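Local coordinates for protein Udp-n-acetylglucosamine pyrophosphorylase (PDB 4BQH) that probably catalyses the reaction of UTP with N-acetyl-alpha-D-glucosamine 1-phosphate that yields UDP-N-acetylglucosamine and diphosphate, at residues Met150-Ile155 with Phe198-Glu203; Arg156-Ile161 with Leu285-Asp290; Thr460-Thr465 with Leu507-Gly512. All coordinates share one frame; numbering follows the deposited sequence.

Contact 1 (Met150-Ile155 with Phe198-Glu203); sequences MHCEKI and FGLERE
Cys152, on helix 147-166, faces Phe198 and Leu200 in the loop that leads to strand 205-209. Its CB lies 3.6 Å from Phe198 CB, and its SG reaches 3.5 Å from Leu200 CD1. The sulfur also approaches the Phe198 ring obliquely, SG lying 5.0 Å from the ring centroid and 64° off the ring normal, a sulfur-aromatic contact. One turn further along the helix, Ile155 meets the other methyl of Leu200: CG2 is 4.0 Å from CD2, and the two side chains cross at about a right angle. Leu200 therefore divides its branches, CD1 to the cysteine and CD2 to the isoleucine.

The torsion of Cys152 (chi1 -65°) sets SG opposite the carbonyl carbon, where it can reach the leucine methyl and the ring together; a small, polarisable side chain suits a place where the loop comes so near the helix. Beyond CB the Phe198 ring leads away from residues 150-155, to Phe192, met edge-to-face, and Phe191. Leu176 of strand 175-180 touches Cys152, Ile155 and Leu200 alike. Gly199 has backbone angles at which a side chain would press on the preceding carbonyl, so glycine fits the bend between the two anchors.

The contact between the two segments is apolar, resting on dispersion and buried surface; one hydrogen bond from the same helix, Arg156 NH1 to Phe198 O, adds to it.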
loop_
_atom_site.group_PDB
_atom_site.type_symbol
_atom_site.label_atom_id
_atom_site.label_comp_id
_atom_site.label_asym_id
_atom_site.label_seq_id
_atom_site.Cartn_x
_atom_site.Cartn_y
_atom_site.Cartn_z
ATOM N N MET A 150 13.844 -0.286 4.184
ATOM C CA MET A 150 13.628 1.152 4.011
ATOM C C MET A 150 12.255 1.591 4.553
ATOM O O MET A 150 12.151 2.663 5.143
ATOM C CB MET A 150 13.861 1.605 2.571
ATOM C CG MET A 150 15.357 1.662 2.212
ATOM S SD MET A 150 15.706 2.110 0.494
ATOM C CE MET A 150 15.008 0.698 -0.337
ATOM N N HIS A 151 11.231 0.763 4.373
ATOM C CA HIS A 151 9.925 1.040 5.000
ATOM C C HIS A 151 10.027 1.157 6.494
ATOM O O HIS A 151 9.489 2.105 7.073
ATOM C CB HIS A 151 8.859 0.009 4.635
ATOM C CG HIS A 151 7.936 0.457 3.516
ATOM N ND1 HIS A 151 8.375 0.645 2.252
ATOM C CD2 HIS A 151 6.572 0.724 3.503
ATOM C CE1 HIS A 151 7.329 1.039 1.453
ATOM N NE2 HIS A 151 6.234 1.095 2.213
ATOM N N CYS A 152 10.728 0.221 7.131
ATOM C CA CYS A 152 10.844 0.219 8.591
ATOM C C CYS A 152 11.662 1.402 9.107
ATOM O O CYS A 152 11.363 1.958 10.170
ATOM C CB CYS A 152 11.431 -1.103 9.087
ATOM S SG CYS A 152 10.358 -2.525 8.759
ATOM N N GLU A 153 12.685 1.793 8.355
ATOM C CA GLU A 153 13.477 2.937 8.738
ATOM C C GLU A 153 12.685 4.228 8.611
ATOM O O GLU A 153 12.848 5.136 9.419
ATOM C CB GLU A 153 14.758 2.996 7.907
ATOM C CG GLU A 153 15.751 1.960 8.368
ATOM C CD GLU A 153 17.073 2.004 7.611
ATOM O OE1 GLU A 153 17.254 2.867 6.731
ATOM O OE2 GLU A 153 17.930 1.153 7.923
ATOM N N LYS A 154 11.786 4.312 7.620
ATOM C CA LYS A 154 10.915 5.479 7.533
ATOM C C LYS A 154 10.018 5.563 8.776
ATOM O O LYS A 154 9.832 6.639 9.332
ATOM C CB LYS A 154 10.073 5.450 6.249
ATOM C CG LYS A 154 10.903 5.719 4.986
ATOM C CD LYS A 154 10.100 5.455 3.704
ATOM C CE LYS A 154 10.878 5.894 2.460
ATOM N NZ LYS A 154 10.101 5.570 1.208
ATOM N N ILE A 155 9.513 4.422 9.238
ATOM C CA ILE A 155 8.663 4.426 10.438
ATOM C C ILE A 155 9.489 4.902 11.623
ATOM O O ILE A 155 9.044 5.767 12.390
ATOM C CB ILE A 155 8.106 3.030 10.735
ATOM C CG1 ILE A 155 7.061 2.675 9.674
ATOM C CG2 ILE A 155 7.532 2.945 12.164
ATOM C CD1 ILE A 155 6.511 1.276 9.780
ATOM N N PHE A 198 14.402 -4.920 11.562
ATOM C CA PHE A 198 14.938 -3.667 10.988
ATOM C C PHE A 198 14.919 -2.507 11.975
ATOM O O PHE A 198 14.769 -1.345 11.594
ATOM C CB PHE A 198 14.237 -3.322 9.660
ATOM C CG PHE A 198 14.254 -4.464 8.666
ATOM C CD1 PHE A 198 15.427 -4.793 7.981
ATOM C CD2 PHE A 198 13.115 -5.240 8.452
ATOM C CE1 PHE A 198 15.442 -5.862 7.080
ATOM C CE2 PHE A 198 13.126 -6.307 7.548
ATOM C CZ PHE A 198 14.296 -6.609 6.867
ATOM N N GLY A 199 15.121 -2.841 13.239
ATOM C CA GLY A 199 15.195 -1.831 14.293
ATOM C C GLY A 199 13.876 -1.543 14.996
ATOM O O GLY A 199 13.858 -0.816 15.990
ATOM N N LEU A 200 12.774 -2.098 14.479
ATOM C CA LEU A 200 11.467 -1.998 15.137
ATOM C C LEU A 200 11.359 -2.952 16.324
ATOM O O LEU A 200 12.092 -3.930 16.408
ATOM C CB LEU A 200 10.325 -2.317 14.159
ATOM C CG LEU A 200 10.236 -1.397 12.937
ATOM C CD1 LEU A 200 9.133 -1.892 12.010
ATOM C CD2 LEU A 200 9.959 0.039 13.341
ATOM N N GLU A 201 10.428 -2.688 17.231
ATOM C CA GLU A 201 10.099 -3.673 18.275
ATOM C C GLU A 201 9.293 -4.824 17.694
ATOM O O GLU A 201 8.356 -4.602 16.940
ATOM C CB GLU A 201 9.273 -3.025 19.381
ATOM C CG GLU A 201 9.932 -1.843 20.077
ATOM C CD GLU A 201 8.961 -1.067 20.975
ATOM O OE1 GLU A 201 7.719 -1.175 20.806
ATOM O OE2 GLU A 201 9.439 -0.323 21.853
ATOM N N ARG A 202 9.637 -6.057 18.065
ATOM C CA ARG A 202 8.884 -7.213 17.610
ATOM C C ARG A 202 7.384 -7.053 17.883
ATOM O O ARG A 202 6.558 -7.435 17.056
ATOM C CB ARG A 202 9.431 -8.499 18.249
ATOM C CG ARG A 202 8.593 -9.751 18.027
ATOM C CD ARG A 202 9.227 -11.001 18.635
ATOM N NE ARG A 202 9.908 -10.711 19.895
ATOM C CZ ARG A 202 11.233 -10.750 20.074
ATOM N NH1 ARG A 202 12.051 -11.093 19.076
ATOM N NH2 ARG A 202 11.745 -10.450 21.263
ATOM N N GLU A 203 7.045 -6.461 19.029
ATOM C CA GLU A 203 5.650 -6.333 19.457
ATOM C C GLU A 203 4.829 -5.381 18.568
ATOM O O GLU A 203 3.600 -5.446 18.575
ATOM C CB GLU A 203 5.569 -5.871 20.915
ATOM C CG GLU A 203 6.073 -6.890 21.942
ATOM C CD GLU A 203 7.601 -7.028 22.016
ATOM O OE1 GLU A 203 8.365 -6.205 21.421
ATOM O OE2 GLU A 203 8.053 -7.990 22.696
#

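Contact 2 (Arg156-Ile161 with Leu285-Asp290); sequences RRRQEI and LANVAD
Arg158 of helix 147-166 reaches across to the loop 285-290 and grips it at Asn287. Its NH2 donates to Asn287 OD1 over 2.8 Å, with an N-H...O angle of 140°. The donor lies in the carbonyl plane on a lone pair of OD1, and the guanidinium and amide planes are 23° apart. The arginine chain is bent at chi2 (-68°), which brings its middle carbons down on the loop backbone: CG is 3.5 Å from Val288 O, and CD is 3.6 Å from Ala289 O. These carbonyl approaches and the short bond to Asn287 make the close-packed part. Ala289 CB touches more lightly, 4.2 Å from Arg158 CG, and the small Ala289 side chain lets the backbone come close to the arginine stem.

The other part is looser and bridged by water. One molecule accepts from Arg158 NE at 3.0 Å and donates to Val288 O at 2.7 Å, with a weaker bond to Asn287 OD1. Arginine fits here because NH2 bonds the loop directly and NE through the water, while NH1 goes to Tyr106 OH. Asn287 offers an uncharged acceptor at the centre of an inverse gamma turn, and its backbone O accepts from Gln277 NE2. The loop then ends at Asp290, the N-cap of helix 291-300, whose OD1 accepts from Val292 N and whose OD2 pairs with Lys307.

Strand 275-280 leads through this loop into helix 291-300, a strand-to-helix connection at the C-terminal end of an inner strand of the central sheet of the GT-A-like nucleotidyltransferase fold, pinned here to a neighbouring helix.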
loop_
_atom_site.group_PDB
_atom_site.type_symbol
_atom_site.label_atom_id
_atom_site.label_comp_id
_atom_site.label_asym_id
_atom_site.label_seq_id
_atom_site.Cartn_x
_atom_site.Cartn_y
_atom_site.Cartn_z
ATOM N N ARG A 156 10.677 4.330 11.775
ATOM C CA ARG A 156 11.557 4.739 12.902
ATOM C C ARG A 156 11.836 6.239 12.902
ATOM O O ARG A 156 11.831 6.900 13.959
ATOM C CB ARG A 156 12.864 3.935 12.874
ATOM C CG ARG A 156 12.674 2.501 13.363
ATOM C CD ARG A 156 13.816 1.595 12.964
ATOM N NE ARG A 156 15.041 2.072 13.606
ATOM C CZ ARG A 156 16.262 1.797 13.175
ATOM N NH1 ARG A 156 16.450 1.000 12.119
ATOM N NH2 ARG A 156 17.293 2.319 13.817
ATOM N N ARG A 157 12.116 6.796 11.733
ATOM C CA ARG A 157 12.370 8.230 11.634
ATOM C C ARG A 157 11.141 9.093 11.982
ATOM O O ARG A 157 11.252 10.071 12.736
ATOM C CB ARG A 157 12.962 8.584 10.265
ATOM C CG ARG A 157 13.357 10.035 10.127
ATOM C CD ARG A 157 14.461 10.440 11.098
ATOM N NE ARG A 157 14.694 11.860 10.890
ATOM C CZ ARG A 157 14.960 12.743 11.833
ATOM N NH1 ARG A 157 15.040 12.374 13.109
ATOM N NH2 ARG A 157 15.148 14.006 11.479
ATOM N N ARG A 158 9.982 8.728 11.437
ATOM C CA ARG A 158 8.738 9.442 11.744
ATOM C C ARG A 158 8.442 9.374 13.280
ATOM O O ARG A 158 7.985 10.349 13.889
ATOM C CB ARG A 158 7.564 8.887 10.923
ATOM C CG ARG A 158 7.586 9.260 9.422
ATOM C CD ARG A 158 7.350 10.747 9.134
ATOM N NE ARG A 158 7.272 10.960 7.682
ATOM C CZ ARG A 158 7.319 12.138 7.074
ATOM N NH1 ARG A 158 7.470 13.248 7.771
ATOM N NH2 ARG A 158 7.188 12.211 5.743
ATOM N N GLN A 159 8.691 8.219 13.883
ATOM C CA GLN A 159 8.478 8.024 15.338
ATOM C C GLN A 159 9.401 8.943 16.122
ATOM O O GLN A 159 8.987 9.604 17.088
ATOM C CB GLN A 159 8.755 6.562 15.732
ATOM C CG GLN A 159 7.621 5.594 15.377
ATOM C CD GLN A 159 7.962 4.144 15.669
ATOM O OE1 GLN A 159 7.103 3.264 15.596
ATOM N NE2 GLN A 159 9.224 3.886 16.046
ATOM N N GLU A 160 10.655 8.997 15.689
ATOM C CA GLU A 160 11.666 9.872 16.317
ATOM C C GLU A 160 11.292 11.351 16.225
ATOM O O GLU A 160 11.440 12.083 17.219
ATOM C CB GLU A 160 13.038 9.582 15.681
ATOM C CG GLU A 160 14.210 10.361 16.252
ATOM C CD GLU A 160 15.497 10.117 15.474
ATOM O OE1 GLU A 160 15.454 9.513 14.366
ATOM O OE2 GLU A 160 16.561 10.519 15.984
ATOM N N ILE A 161 10.801 11.803 15.064
ATOM C CA ILE A 161 10.373 13.205 14.926
ATOM C C ILE A 161 9.158 13.507 15.819
ATOM O O ILE A 161 9.134 14.540 16.501
ATOM C CB ILE A 161 10.086 13.603 13.446
ATOM C CG1 ILE A 161 11.361 13.474 12.582
ATOM C CG2 ILE A 161 9.571 15.037 13.367
ATOM C CD1 ILE A 161 11.081 13.517 11.084
ATOM N N LEU A 285 9.153 5.228 -3.277
ATOM C CA LEU A 285 9.006 6.594 -2.790
ATOM C C LEU A 285 7.898 6.767 -1.728
ATOM O O LEU A 285 7.505 7.895 -1.431
ATOM C CB LEU A 285 8.741 7.541 -3.950
ATOM C CG LEU A 285 9.918 8.036 -4.809
ATOM C CD1 LEU A 285 10.995 7.003 -5.120
ATOM C CD2 LEU A 285 9.294 8.596 -6.079
ATOM N N ALA A 286 7.451 5.668 -1.142
ATOM C CA ALA A 286 6.271 5.693 -0.273
ATOM C C ALA A 286 6.498 6.626 0.914
ATOM O O ALA A 286 7.539 6.555 1.587
ATOM C CB ALA A 286 5.945 4.297 0.217
ATOM N N ASN A 287 5.549 7.543 1.116
ATOM C CA ASN A 287 5.645 8.473 2.211
ATOM C C ASN A 287 4.966 7.795 3.405
ATOM O O ASN A 287 3.769 7.970 3.670
ATOM C CB ASN A 287 5.007 9.800 1.829
ATOM C CG ASN A 287 5.298 10.894 2.826
ATOM O OD1 ASN A 287 5.833 10.635 3.901
ATOM N ND2 ASN A 287 4.952 12.114 2.477
ATOM N N VAL A 288 5.765 6.999 4.110
ATOM C CA VAL A 288 5.282 6.084 5.153
ATOM C C VAL A 288 4.994 6.844 6.455
ATOM O O VAL A 288 5.844 7.597 6.941
ATOM C CB VAL A 288 6.321 4.971 5.408
ATOM C CG1 VAL A 288 5.877 4.055 6.535
ATOM C CG2 VAL A 288 6.555 4.185 4.131
ATOM N N ALA A 289 3.802 6.618 7.021
ATOM C CA ALA A 289 3.316 7.385 8.183
ATOM C C ALA A 289 3.385 8.896 7.922
ATOM O O ALA A 289 3.950 9.660 8.696
ATOM C CB ALA A 289 4.057 6.982 9.464
ATOM N N ASP A 290 2.829 9.318 6.791
ATOM C CA ASP A 290 2.897 10.711 6.356
ATOM C C ASP A 290 2.045 11.572 7.293
ATOM O O ASP A 290 0.827 11.435 7.281
ATOM C CB ASP A 290 2.323 10.787 4.927
ATOM C CG ASP A 290 2.247 12.184 4.378
ATOM O OD1 ASP A 290 2.569 13.167 5.062
ATOM O OD2 ASP A 290 1.858 12.303 3.186
HETATM O O HOH W 1 7.897 8.814 5.754
#

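Contact 3 (Thr460-Thr465 with Leu507-Gly512); sequences TRWLIT and LVSVGG
An ST motif shapes the loop that receives Trp462 of helix 448-471: Ser509 OG accepts from Gly512 N at 2.9 Å, folding residues 509-512 into a compact turn. The indole lies flat against this turn. Gly512 CA stands 3.7 Å from the centroid of the five-membered ring, 22° off its normal, and Gly511 CA lies 4.2 Å from the centroid of the six-membered ring, so two CH-pi contacts share one face. Gly512 N also sits over that face, 3.5 Å from Trp462 CD2. At the far end of the indole, Trp462 CH2 comes within 3.4 Å of Val510 O.

Trp462 CG is set opposite its own carbonyl carbon (chi1 -66°), which sends the ring out from the helix toward the loop. Glycine suits position 512 twice over: a side chain there would crowd the indole, and its backbone angles (phi 102°) are awkward for other residues. Ser509 OG is held further by Glu513 O, while the Glu513 carboxylate takes the N-H groups of Val510 and Gly511, so the turn is braced from the next residue. A water donates to both Trp462 O and Gly512 O, tying the two backbones together near the root of the tryptophan side chain.

No direct hydrogen bond crosses the contact; a large flat ring on bare peptide, together with one bridging water, joins the loop between strand 501-504 and helix 519-528 to helix 448-471.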
loop_
_atom_site.group_PDB
_atom_site.type_symbol
_atom_site.label_atom_id
_atom_site.label_comp_id
_atom_site.label_asym_id
_atom_site.label_seq_id
_atom_site.Cartn_x
_atom_site.Cartn_y
_atom_site.Cartn_z
ATOM N N THR A 460 18.202 15.145 -3.853
ATOM C CA THR A 460 18.986 16.243 -4.401
ATOM C C THR A 460 18.295 17.561 -4.160
ATOM O O THR A 460 18.937 18.533 -3.794
ATOM C CB THR A 460 19.274 16.054 -5.905
ATOM O OG1 THR A 460 19.967 14.816 -6.098
ATOM C CG2 THR A 460 20.139 17.185 -6.445
ATOM N N ARG A 461 16.977 17.604 -4.361
ATOM C CA ARG A 461 16.237 18.803 -4.051
ATOM C C ARG A 461 16.337 19.139 -2.564
ATOM O O ARG A 461 16.485 20.305 -2.211
ATOM C CB ARG A 461 14.756 18.684 -4.464
ATOM C CG ARG A 461 14.535 18.806 -5.970
ATOM C CD ARG A 461 13.053 18.753 -6.370
ATOM N NE ARG A 461 12.368 17.495 -6.016
ATOM C CZ ARG A 461 12.276 16.427 -6.811
ATOM N NH1 ARG A 461 12.840 16.439 -8.010
ATOM N NH2 ARG A 461 11.614 15.349 -6.413
ATOM N N TRP A 462 16.260 18.130 -1.692
ATOM C CA TRP A 462 16.289 18.417 -0.262
ATOM C C TRP A 462 17.609 19.012 0.135
ATOM O O TRP A 462 17.667 19.963 0.933
ATOM C CB TRP A 462 16.102 17.175 0.576
ATOM C CG TRP A 462 14.778 16.511 0.479
ATOM C CD1 TRP A 462 13.597 17.011 -0.066
ATOM C CD2 TRP A 462 14.437 15.214 1.027
ATOM N NE1 TRP A 462 12.586 16.082 0.052
ATOM C CE2 TRP A 462 13.023 14.994 0.720
ATOM C CE3 TRP A 462 15.144 14.230 1.720
ATOM C CZ2 TRP A 462 12.371 13.838 1.095
ATOM C CZ3 TRP A 462 14.480 13.059 2.080
ATOM C CH2 TRP A 462 13.118 12.866 1.758
ATOM N N LEU A 463 18.683 18.444 -0.409
ATOM C CA LEU A 463 20.028 18.900 -0.043
ATOM C C LEU A 463 20.305 20.319 -0.550
ATOM O O LEU A 463 20.860 21.142 0.195
ATOM C CB LEU A 463 21.076 17.909 -0.564
ATOM C CG LEU A 463 22.523 18.266 -0.204
ATOM C CD1 LEU A 463 22.672 18.436 1.306
ATOM C CD2 LEU A 463 23.460 17.179 -0.731
ATOM N N ILE A 464 19.895 20.613 -1.790
ATOM C CA ILE A 464 20.033 21.975 -2.360
ATOM C C ILE A 464 19.272 22.986 -1.503
ATOM O O ILE A 464 19.812 24.033 -1.151
ATOM C CB ILE A 464 19.621 22.053 -3.843
ATOM C CG1 ILE A 464 20.644 21.307 -4.681
ATOM C CG2 ILE A 464 19.550 23.505 -4.351
ATOM C CD1 ILE A 464 20.222 21.071 -6.108
ATOM N N THR A 465 18.055 22.632 -1.096
ATOM C CA THR A 465 17.291 23.472 -0.164
ATOM C C THR A 465 18.006 23.701 1.167
ATOM O O THR A 465 18.047 24.838 1.678
ATOM C CB THR A 465 15.892 22.867 0.101
ATOM O OG1 THR A 465 15.176 22.822 -1.137
ATOM C CG2 THR A 465 15.119 23.718 1.113
ATOM N N LEU A 507 16.899 7.130 7.888
ATOM C CA LEU A 507 17.268 7.382 9.298
ATOM C C LEU A 507 17.814 8.794 9.507
ATOM O O LEU A 507 17.793 9.331 10.634
ATOM C CB LEU A 507 18.248 6.303 9.803
ATOM C CG LEU A 507 17.663 4.890 9.882
ATOM C CD1 LEU A 507 18.689 3.867 10.351
ATOM C CD2 LEU A 507 16.399 4.804 10.740
ATOM N N VAL A 508 18.255 9.425 8.423
ATOM C CA VAL A 508 18.606 10.850 8.451
ATOM C C VAL A 508 17.424 11.777 8.186
ATOM O O VAL A 508 17.187 12.724 8.948
ATOM C CB VAL A 508 19.761 11.180 7.474
ATOM C CG1 VAL A 508 20.083 12.662 7.493
ATOM C CG2 VAL A 508 20.989 10.376 7.877
ATOM N N SER A 509 16.689 11.513 7.107
ATOM C CA SER A 509 15.644 12.435 6.662
ATOM C C SER A 509 14.545 11.683 5.958
ATOM O O SER A 509 14.828 10.836 5.110
ATOM C CB SER A 509 16.224 13.429 5.664
ATOM O OG SER A 509 15.388 14.538 5.495
ATOM N N VAL A 510 13.289 12.021 6.288
ATOM C CA VAL A 510 12.143 11.489 5.538
ATOM C C VAL A 510 11.394 12.584 4.796
ATOM O O VAL A 510 10.580 12.279 3.914
ATOM C CB VAL A 510 11.123 10.739 6.434
ATOM C CG1 VAL A 510 11.634 9.349 6.810
ATOM C CG2 VAL A 510 10.739 11.579 7.655
ATOM N N GLY A 511 11.669 13.848 5.115
ATOM C CA GLY A 511 11.018 14.940 4.410
ATOM C C GLY A 511 11.878 16.140 4.117
ATOM O O GLY A 511 11.352 17.217 3.847
ATOM N N GLY A 512 13.202 15.980 4.179
ATOM C CA GLY A 512 14.090 17.124 3.943
ATOM C C GLY A 512 14.673 17.748 5.203
ATOM O O GLY A 512 15.583 18.562 5.125
HETATM O O HOH W 2 15.767 20.313 2.905
#

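How the contacts relate
Contacts 1 and 2 share helix 147-166, using consecutive pieces of it, and their centres lie about 10 Å apart. Lys154 NZ and Ala286 O, and Arg156 NH1 and Phe198 O, hydrogen-bond between them, and Ile155 packs on Val288. Their segments alternate along the chain. The two loops, which flank strands of the central mixed sheet, are both bound to this one helix. Contact 3 comes later in the chain, its centre about 13 Å from that of contact 2 and 20 Å from that of contact 1. Val510 packs on Lys154, Arg157 and Arg158, and Leu507 on Glu153. Helix 147-166 thus connects the sheet of the nucleotidyltransferase fold with the C-terminal region.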